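Local atomic coordinates of glycoside Hydrolase (Bacteroides uniformis, PDB entry 5TA0), a protein that probably hydrolyses agarose-derived galactans as a glycoside hydrolase of an intestinal symbiont, and binds an agarose oligosaccharide in its pocket. Residues 610-615 with 639-644. Residues are numbered along the deposited sequence; the frame is centred on the assembly and turned at random. Where two conformers were deposited one is given.
With EDO (1,2-ethanediol), chain Q.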
ATOM      1  N   VAL A 610      -6.621  26.002   3.272  1.00 12.37           N
ATOM      2  CA  VAL A 610      -6.116  27.287   3.754  1.00 13.23           C
ATOM      3  C   VAL A 610      -6.010  28.257   2.582  1.00 13.81           C
ATOM      4  O   VAL A 610      -5.541  27.917   1.505  1.00 13.14           O
ATOM      5  CB  VAL A 610      -4.771  27.170   4.511  1.00 14.17           C
ATOM      6  CG1 VAL A 610      -3.689  26.540   3.669  1.00 14.16           C
ATOM      7  CG2 VAL A 610      -4.329  28.529   5.044  1.00 14.80           C
ATOM      8  N   ASP A 611      -6.486  29.469   2.802  1.00 14.17           N
ATOM      9  CA  ASP A 611      -6.419  30.537   1.816  1.00 14.50           C
ATOM     10  C   ASP A 611      -4.953  30.711   1.374  1.00 13.42           C
ATOM     11  O   ASP A 611      -4.075  30.999   2.189  1.00 12.81           O
ATOM     12  CB  ASP A 611      -6.982  31.799   2.503  1.00 16.39           C
ATOM     13  CG  ASP A 611      -6.948  33.044   1.651  1.00 20.39           C
ATOM     14  OD1 ASP A 611      -7.440  34.076   2.184  1.00 25.64           O
ATOM     15  OD2 ASP A 611      -6.454  33.045   0.519  1.00 20.48           O
ATOM     16  N   TYR A 612      -4.734  30.559   0.072  1.00 13.30           N
ATOM     17  CA  TYR A 612      -3.388  30.666  -0.517  1.00 13.29           C
ATOM     18  C   TYR A 612      -2.694  31.997  -0.210  1.00 13.51           C
ATOM     19  O   TYR A 612      -1.487  32.035   0.004  1.00 13.15           O
ATOM     20  CB  TYR A 612      -3.478  30.445  -2.022  1.00 13.35           C
ATOM     21  CG  TYR A 612      -2.181  30.112  -2.742  1.00 13.36           C
ATOM     22  CD1 TYR A 612      -1.533  28.885  -2.546  1.00 13.77           C
ATOM     23  CD2 TYR A 612      -1.627  31.005  -3.643  1.00 14.47           C
ATOM     24  CE1 TYR A 612      -0.385  28.570  -3.237  1.00 13.67           C
ATOM     25  CE2 TYR A 612      -0.479  30.702  -4.336  1.00 14.31           C
ATOM     26  CZ  TYR A 612       0.138  29.491  -4.122  1.00 14.24           C
ATOM     27  OH  TYR A 612       1.276  29.210  -4.824  1.00 14.55           O
ATOM     28  N   SER A 613      -3.477  33.083  -0.131  1.00 13.79           N
ATOM     29  CA  SER A 613      -2.930  34.412   0.162  1.00 15.12           C
ATOM     30  C   SER A 613      -2.323  34.566   1.544  1.00 15.47           C
ATOM     31  O   SER A 613      -1.507  35.457   1.739  1.00 15.98           O
ATOM     32  CB  SER A 613      -3.990  35.498  -0.067  1.00 15.93           C
ATOM     33  OG  SER A 613      -5.053  35.406   0.876  1.00 17.51           O
ATOM     34  N   ILE A 614      -2.705  33.713   2.501  1.00 15.51           N
ATOM     35  CA  ILE A 614      -2.141  33.720   3.857  1.00 15.96           C
ATOM     36  C   ILE A 614      -0.732  33.132   3.895  1.00 14.56           C
ATOM     37  O   ILE A 614       0.048  33.426   4.817  1.00 15.10           O
ATOM     38  CB  ILE A 614      -3.060  32.898   4.833  1.00 17.27           C
ATOM     39  CG1 ILE A 614      -4.439  33.579   4.946  1.00 19.01           C
ATOM     40  CG2 ILE A 614      -2.425  32.685   6.204  1.00 18.91           C
ATOM     41  CD1 ILE A 614      -5.444  32.828   5.808  1.00 19.69           C
ATOM     42  N   LEU A 615      -0.417  32.281   2.932  1.00 13.50           N
ATOM     43  CA  LEU A 615       0.867  31.569   2.938  1.00 13.10           C
ATOM     44  C   LEU A 615       2.001  32.435   2.406  1.00 13.23           C
ATOM     45  O   LEU A 615       1.796  33.355   1.605  1.00 12.58           O
ATOM     46  CB  LEU A 615       0.772  30.290   2.108  1.00 13.87           C
ATOM     47  CG  LEU A 615      -0.247  29.276   2.612  1.00 14.86           C
ATOM     48  CD1 LEU A 615      -0.271  28.121   1.634  1.00 16.01           C
ATOM     49  CD2 LEU A 615       0.048  28.784   4.023  1.00 15.56           C
ATOM     50  N   ILE A 639       0.825  22.058  -1.299  1.00  9.90           N
ATOM     51  CA  ILE A 639       0.652  23.265  -2.119  1.00 11.55           C
ATOM     52  C   ILE A 639       0.332  22.802  -3.535  1.00 11.78           C
ATOM     53  O   ILE A 639       0.998  21.903  -4.050  1.00 12.95           O
ATOM     54  CB  ILE A 639       1.964  24.094  -2.097  1.00 13.16           C
ATOM     55  CG1 ILE A 639       2.268  24.563  -0.667  1.00 13.81           C
ATOM     56  CG2 ILE A 639       1.919  25.281  -3.050  1.00 14.97           C
ATOM     57  CD1 ILE A 639       1.266  25.517  -0.070  1.00 14.38           C
ATOM     58  N   PHE A 640      -0.675  23.420  -4.163  1.00 10.85           N
ATOM     59  CA  PHE A 640      -1.083  23.099  -5.524  1.00 10.88           C
ATOM     60  C   PHE A 640      -0.938  24.365  -6.350  1.00 10.93           C
ATOM     61  O   PHE A 640      -1.741  25.278  -6.203  1.00 11.80           O
ATOM     62  CB  PHE A 640      -2.533  22.630  -5.540  1.00 10.66           C
ATOM     63  CG  PHE A 640      -2.776  21.410  -4.687  1.00 10.56           C
ATOM     64  CD1 PHE A 640      -2.611  20.133  -5.221  1.00 10.85           C
ATOM     65  CD2 PHE A 640      -3.156  21.532  -3.372  1.00 11.06           C
ATOM     66  CE1 PHE A 640      -2.823  19.002  -4.448  1.00 11.26           C
ATOM     67  CE2 PHE A 640      -3.374  20.391  -2.589  1.00 11.05           C
ATOM     68  CZ  PHE A 640      -3.195  19.133  -3.137  1.00 11.01           C
ATOM     69  N   ASN A 641       0.128  24.442  -7.149  1.00 11.06           N
ATOM     70  CA  ASN A 641       0.424  25.633  -7.950  1.00 11.37           C
ATOM     71  C   ASN A 641      -0.062  25.481  -9.384  1.00 11.88           C
ATOM     72  O   ASN A 641       0.171  24.456 -10.016  1.00 11.17           O
ATOM     73  CB  ASN A 641       1.929  25.901  -7.920  1.00 11.43           C
ATOM     74  CG  ASN A 641       2.388  26.446  -6.583  1.00 12.04           C
ATOM     75  OD1 ASN A 641       1.567  26.807  -5.742  1.00 12.75           O
ATOM     76  ND2 ASN A 641       3.692  26.538  -6.396  1.00 12.87           N
ATOM     77  N   PHE A 642      -0.703  26.526  -9.900  0.50 11.83           N
ATOM     78  CA  PHE A 642      -1.318  26.486 -11.212  0.50 12.26           C
ATOM     79  C   PHE A 642      -0.446  27.172 -12.271  0.50 13.21           C
ATOM     80  O   PHE A 642       0.336  28.096 -11.960  0.50 13.54           O
ATOM     81  CB  PHE A 642      -2.699  27.147 -11.158  0.50 11.74           C
ATOM     82  CG  PHE A 642      -3.606  26.619 -10.073  0.50 11.17           C
ATOM     83  CD1 PHE A 642      -3.484  25.320  -9.593  0.50 11.25           C
ATOM     84  CD2 PHE A 642      -4.599  27.423  -9.551  0.50 10.86           C
ATOM     85  CE1 PHE A 642      -4.338  24.846  -8.618  0.50 11.18           C
ATOM     86  CE2 PHE A 642      -5.450  26.954  -8.565  0.50 10.85           C
ATOM     87  CZ  PHE A 642      -5.323  25.660  -8.101  0.50 11.23           C
ATOM     88  N   SER A 643      -0.550  26.698 -13.512  1.00 14.27           N
ATOM     89  CA  SER A 643       0.163  27.328 -14.648  1.00 15.83           C
ATOM     90  C   SER A 643      -0.463  28.649 -15.081  1.00 18.87           C
ATOM     91  O   SER A 643       0.238  29.492 -15.667  1.00 20.46           O
ATOM     92  CB  SER A 643       0.243  26.372 -15.834  1.00 14.90           C
ATOM     93  OG  SER A 643      -1.037  25.826 -16.144  1.00 15.21           O
ATOM     94  N   ASN A 644      -1.761  28.808 -14.836  0.50 19.41           N
ATOM     95  CA  ASN A 644      -2.485  30.043 -15.119  0.50 20.62           C
ATOM     96  C   ASN A 644      -3.647  30.156 -14.127  0.50 21.61           C
ATOM     97  O   ASN A 644      -3.783  29.319 -13.220  0.50 21.24           O
ATOM     98  CB  ASN A 644      -2.993  30.029 -16.570  0.50 20.43           C
ATOM     99  CG  ASN A 644      -1.903  30.343 -17.579  0.50 20.48           C
ATOM    100  OD1 ASN A 644      -1.347  31.443 -17.593  0.50 20.78           O
ATOM    101  ND2 ASN A 644      -1.587  29.369 -18.424  0.50 20.22           N
TER
HETATM  102  C1  EDO Q 714       3.196  25.810 -11.577  1.00 37.76           C
HETATM  103  O1  EDO Q 714       2.856  27.105 -12.079  1.00 40.48           O
HETATM  104  C2  EDO Q 714       2.621  24.775 -12.525  1.00 36.66           C
HETATM  105  O2  EDO Q 714       3.248  24.981 -13.792  1.00 37.33           O
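Y612 reaches strand 631-642 with its hydroxyl: its OH donates a hydrogen bond of 2.6 Å to OD1 of N641. The phenol comes in from above the carbonyl plane of N641, 46° out of it, and the ring and amide planes stand 85° apart. A chi1 of -163°, with CG anti to the backbone N, carries the phenol from the short 3-10 turn 612-614 to the amide of N641. At the ring edge, CG2 of I639 lies 4.0 Å from CE1 of Y612, while the other branch of I639 meets L615 tip to tip, CD1 to CD1 at a tight 3.5 Å. The contact thus joins the loop linking strands 602-609 and 619-624, which belongs to the beta-porphyranase A C-terminal family region, to the central strand 631-642 of a five-stranded mixed sheet, well away from the glycan pocket. Around it, the backbone N of T555 also bonds Y612 OH, K554 makes a cation-pi contact with Y612, and N641 ND2 bonds the backbone O of K553. Cut back to an alanine, Y612 would probably leave N641 OD1 without its phenol donor and open a gap beside CG2 of I639.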